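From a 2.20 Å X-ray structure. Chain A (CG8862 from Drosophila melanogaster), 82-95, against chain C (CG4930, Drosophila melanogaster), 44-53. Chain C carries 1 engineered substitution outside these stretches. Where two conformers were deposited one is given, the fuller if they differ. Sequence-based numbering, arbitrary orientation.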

# COMPACT_ATOMS: atom_id res chain seq x y z
N HIS A 82 -15.48 2.94 7.80
CA HIS A 82 -15.52 1.98 8.91
C HIS A 82 -14.44 2.37 9.95
O HIS A 82 -13.32 2.74 9.57
N PRO A 83 -14.78 2.31 11.25
CA PRO A 83 -13.86 2.66 12.35
C PRO A 83 -12.44 2.08 12.23
O PRO A 83 -11.48 2.77 12.59
N PHE A 84 -12.29 0.85 11.73
CA PHE A 84 -10.96 0.24 11.62
C PHE A 84 -10.02 1.03 10.68
O PHE A 84 -8.81 0.93 10.81
N PHE A 85 -10.57 1.76 9.72
CA PHE A 85 -9.77 2.33 8.62
C PHE A 85 -9.78 3.86 8.59
O PHE A 85 -9.26 4.50 7.67
N ARG A 86 -10.32 4.44 9.64
CA ARG A 86 -10.54 5.85 9.73
C ARG A 86 -9.31 6.52 10.32
O ARG A 86 -8.90 6.18 11.43
N SER A 87 -8.70 7.46 9.61
CA SER A 87 -7.67 8.27 10.26
C SER A 87 -8.31 9.26 11.23
O SER A 87 -9.47 9.62 11.08
N GLN A 88 -7.55 9.66 12.25
CA GLN A 88 -8.04 10.53 13.32
C GLN A 88 -7.03 11.65 13.54
O GLN A 88 -5.85 11.47 13.28
N ASN A 89 -7.49 12.78 14.06
CA ASN A 89 -6.58 13.87 14.43
C ASN A 89 -5.44 13.44 15.38
O ASN A 89 -4.30 13.90 15.22
N THR A 90 -5.77 12.57 16.34
CA THR A 90 -4.79 11.95 17.24
C THR A 90 -3.65 11.24 16.52
O THR A 90 -2.56 11.11 17.07
N ASP A 91 -3.90 10.75 15.30
CA ASP A 91 -2.87 10.10 14.49
C ASP A 91 -1.83 11.08 13.96
O ASP A 91 -0.66 10.72 13.79
N TYR A 92 -2.27 12.31 13.67
CA TYR A 92 -1.42 13.35 13.12
C TYR A 92 -0.76 14.27 14.16
O TYR A 92 0.28 14.86 13.87
N ARG A 93 -1.39 14.44 15.33
CA ARG A 93 -0.90 15.42 16.32
C ARG A 93 0.51 15.02 16.76
O ARG A 93 0.74 13.87 17.14
N ARG A 94 1.44 15.97 16.64
CA ARG A 94 2.85 15.70 17.02
C ARG A 94 3.49 14.48 16.30
O ARG A 94 4.43 13.88 16.82
N SER A 95 2.99 14.15 15.11
CA SER A 95 3.57 13.13 14.25
C SER A 95 4.79 13.66 13.50
O SER A 95 5.61 12.88 13.04
N VAL C 44 -8.78 15.67 25.46
CA VAL C 44 -8.62 16.04 24.06
C VAL C 44 -7.88 14.96 23.25
O VAL C 44 -8.38 14.50 22.22
N GLN C 45 -6.70 14.57 23.74
CA GLN C 45 -5.92 13.49 23.12
C GLN C 45 -6.42 12.12 23.55
O GLN C 45 -5.71 11.37 24.24
N VAL C 46 -7.63 11.77 23.14
CA VAL C 46 -8.19 10.47 23.50
C VAL C 46 -8.00 9.50 22.35
O VAL C 46 -8.51 9.73 21.25
N ASP C 47 -7.26 8.42 22.60
CA ASP C 47 -7.03 7.40 21.58
C ASP C 47 -8.19 6.41 21.48
O ASP C 47 -8.01 5.24 21.14
N GLU C 48 -9.39 6.89 21.80
CA GLU C 48 -10.62 6.15 21.58
C GLU C 48 -11.46 7.01 20.64
O GLU C 48 -11.34 8.23 20.65
N ILE C 49 -12.31 6.37 19.84
CA ILE C 49 -13.14 7.11 18.88
C ILE C 49 -14.23 7.91 19.58
O ILE C 49 -15.09 7.36 20.28
N VAL C 50 -14.17 9.23 19.37
CA VAL C 50 -15.05 10.21 20.00
C VAL C 50 -15.57 11.16 18.91
O VAL C 50 -14.84 11.49 17.96
N ASP C 51 -16.82 11.58 19.04
CA ASP C 51 -17.38 12.65 18.21
C ASP C 51 -16.43 13.87 18.21
O ASP C 51 -16.02 14.34 19.27
N ASP C 52 -16.10 14.36 17.01
CA ASP C 52 -15.21 15.52 16.88
C ASP C 52 -15.81 16.76 17.54
O ASP C 52 -15.05 17.59 18.03
N ASP C 53 -17.14 16.87 17.56
CA ASP C 53 -17.83 17.96 18.26
C ASP C 53 -17.47 18.00 19.75
O ASP C 53 -17.25 19.08 20.31

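Two loop-rich segments can pack against each other without one direct hydrogen bond, relying on one apolar contact, a set of mixed van der Waals contacts and water to join their polar groups. The contact between chain A 82-95 and chain C 44-53, which buries 426 Å² over both sides, is a compact example.

The apolar part centres on Ile C49, whose side chain points toward chain A with chi1 m and chi2 t and loses more area to the other stretch than any other residue here. Ile C49 CD1 lies 3.8 Å from Pro A83 CB, a contact between apolar side chains. The other neighbours are polar groups used through their bulk: Gln A88 NE2 approaches Ile C49 CG1 at 3.7 Å, and Arg A86 NH1 comes within 3.8 Å of Ile C49 CG2, which sits obliquely to the guanidinium. Both nitrogens find hydrogen-bond partners elsewhere in the structure, so resting against a hydrocarbon leaves neither unsatisfied.

Van der Waals packing also dominates around Thr A90. In the p rotamer, Thr A90 CG2 is directed to the chain C backbone, 3.5 Å from Val C46 O, while Thr A90 CB lies 3.7 Å from Asp C47 OD1. The CA-to-CB bond of Val C46 points away, so it is the main chain of this residue that meets the threonine. Gln C45 starts out sideways, but with chi1 m and chi2 t its end comes nearer to chain A. There Gln C45 NE2 lies 3.9 Å from Arg A93 CG and 3.5 Å from Arg A94 NH1, at the edge of that guanidinium and near its plane. Two nitrogens facing each other make a contact, not a hydrogen bond.

Polar linkage falls to two waters. Water 1 donates to Gln A88 OE1 (2.7 Å from its O) and to Asp C52 OD1 (3.2 Å from its O), and accepts from Asn A89 N (2.9 Å to its O), thereby tying a side chain and a backbone amide of chain A to a carboxylate of chain C. Gln A88 and Asp C52 both point inward with chi1 m; Asn A89 ND2 lies 4.2 Å from Asp C52 OD1, with no direct hydrogen bond, and is bonded elsewhere in the structure. Water 2 donates to Val C46 O, 3.2 Å from its own O, and hydrogen-bonds Thr A90 OG1 with its O at 3.0 Å.

Within the stretches, Gln A88 N donates to Asp A91 OD2 at 2.8 Å, and Asp C53 N to Asp C51 OD1 at 2.8 Å, capping the chain C helix.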

# COMPACT_ATOMS: atom_id res chain seq x y z
CB HIS A 82 -15.27 0.58 8.37
CG HIS A 82 -15.49 -0.51 9.37
ND1 HIS A 82 -14.55 -0.83 10.34
CD2 HIS A 82 -16.53 -1.35 9.56
CE1 HIS A 82 -15.01 -1.83 11.07
NE2 HIS A 82 -16.21 -2.16 10.62
CB PRO A 83 -14.53 2.07 13.61
CG PRO A 83 -15.97 1.88 13.26
CD PRO A 83 -16.12 1.94 11.75
CB PHE A 84 -11.01 -1.19 11.05
CG PHE A 84 -11.70 -2.23 11.93
CD1 PHE A 84 -12.07 -1.96 13.25
CD2 PHE A 84 -11.91 -3.52 11.42
CE1 PHE A 84 -12.68 -2.94 14.04
CE2 PHE A 84 -12.52 -4.51 12.19
CZ PHE A 84 -12.91 -4.22 13.51
CB PHE A 85 -10.24 1.78 7.27
CG PHE A 85 -10.54 0.29 7.30
CD1 PHE A 85 -9.55 -0.63 7.69
CD2 PHE A 85 -11.79 -0.18 6.96
CE1 PHE A 85 -9.83 -1.97 7.74
CE2 PHE A 85 -12.07 -1.54 6.98
CZ PHE A 85 -11.08 -2.44 7.36
CB ARG A 86 -11.71 6.05 10.68
CG ARG A 86 -12.69 7.13 10.34
CD ARG A 86 -13.71 7.25 11.42
NE ARG A 86 -14.92 6.46 11.15
CZ ARG A 86 -15.88 6.25 12.04
NH1 ARG A 86 -15.78 6.75 13.27
NH2 ARG A 86 -16.96 5.54 11.70
CB SER A 87 -6.73 8.95 9.26
OG SER A 87 -7.42 9.82 8.38
CB GLN A 88 -8.22 9.74 14.63
CG GLN A 88 -9.26 8.60 14.59
CD GLN A 88 -10.72 9.08 14.52
OE1 GLN A 88 -11.03 10.26 14.77
NE2 GLN A 88 -11.61 8.17 14.19
CB ASN A 89 -7.36 15.05 15.02
CG ASN A 89 -8.07 15.86 13.94
OD1 ASN A 89 -7.53 16.03 12.85
ND2 ASN A 89 -9.27 16.33 14.22
CB THR A 90 -5.42 10.90 18.21
OG1 THR A 90 -6.18 9.93 17.46
CG2 THR A 90 -6.30 11.55 19.24
CB ASP A 91 -3.50 9.37 13.30
CG ASP A 91 -4.35 8.18 13.71
OD1 ASP A 91 -3.86 7.37 14.53
OD2 ASP A 91 -5.49 8.04 13.21
CB TYR A 92 -2.23 14.22 12.16
CG TYR A 92 -2.56 13.58 10.83
CD1 TYR A 92 -3.70 12.78 10.68
CD2 TYR A 92 -1.73 13.77 9.73
CE1 TYR A 92 -4.01 12.19 9.44
CE2 TYR A 92 -2.04 13.19 8.49
CZ TYR A 92 -3.18 12.41 8.36
OH TYR A 92 -3.48 11.85 7.14
CB ARG A 93 -1.84 15.54 17.54
CG ARG A 93 -1.32 16.40 18.75
CD ARG A 93 -1.43 17.94 18.50
NE ARG A 93 -0.89 18.78 19.60
CZ ARG A 93 0.13 19.63 19.46
NH1 ARG A 93 0.74 19.77 18.28
NH2 ARG A 93 0.56 20.34 20.49
CB ARG A 94 2.98 15.60 18.55
CG ARG A 94 2.70 16.92 19.28
CD ARG A 94 2.38 16.71 20.75
NE ARG A 94 2.69 17.91 21.55
CZ ARG A 94 2.15 18.20 22.74
NH1 ARG A 94 1.25 17.39 23.28
NH2 ARG A 94 2.51 19.31 23.38
CB SER A 95 2.55 12.65 13.23
OG SER A 95 2.13 13.70 12.37
CB VAL C 44 -7.93 17.41 23.91
CG1 VAL C 44 -7.97 17.86 22.47
CG2 VAL C 44 -8.62 18.44 24.78
CB GLN C 45 -4.44 13.63 23.46
CG GLN C 45 -3.71 14.75 22.75
CD GLN C 45 -2.33 15.01 23.33
OE1 GLN C 45 -2.15 15.11 24.55
NE2 GLN C 45 -1.34 15.15 22.45
CB VAL C 46 -9.69 10.58 23.90
CG1 VAL C 46 -10.17 9.26 24.50
CG2 VAL C 46 -9.90 11.72 24.90
CB ASP C 47 -5.70 6.66 21.82
CG ASP C 47 -4.51 7.35 21.16
OD1 ASP C 47 -4.56 8.59 20.98
OD2 ASP C 47 -3.53 6.65 20.83
CB GLU C 48 -11.34 5.93 22.90
CG GLU C 48 -12.36 4.81 22.88
CD GLU C 48 -13.54 5.08 23.79
OE1 GLU C 48 -14.49 4.27 23.78
OE2 GLU C 48 -13.54 6.11 24.49
CB ILE C 49 -13.71 6.19 17.77
CG1 ILE C 49 -12.59 5.76 16.81
CG2 ILE C 49 -14.82 6.92 16.98
CD1 ILE C 49 -13.01 4.72 15.81
CB VAL C 50 -14.28 11.01 21.10
CG1 VAL C 50 -15.15 12.13 21.70
CG2 VAL C 50 -13.79 10.07 22.22
CB ASP C 51 -18.77 13.04 18.76
CG ASP C 51 -19.47 14.09 17.91
OD1 ASP C 51 -18.86 14.69 17.01
OD2 ASP C 51 -20.68 14.32 18.16
CB ASP C 52 -14.87 15.83 15.41
CG ASP C 52 -14.17 14.68 14.71
OD1 ASP C 52 -12.95 14.48 14.89
OD2 ASP C 52 -14.85 13.99 13.94
CB ASP C 53 -19.36 17.84 18.10
CG ASP C 53 -19.86 18.34 16.74
OD1 ASP C 53 -19.14 19.10 16.06
OD2 ASP C 53 -21.00 17.98 16.35
O HOH W 1 -10.28 12.81 15.00
O HOH W 2 -8.92 8.89 18.16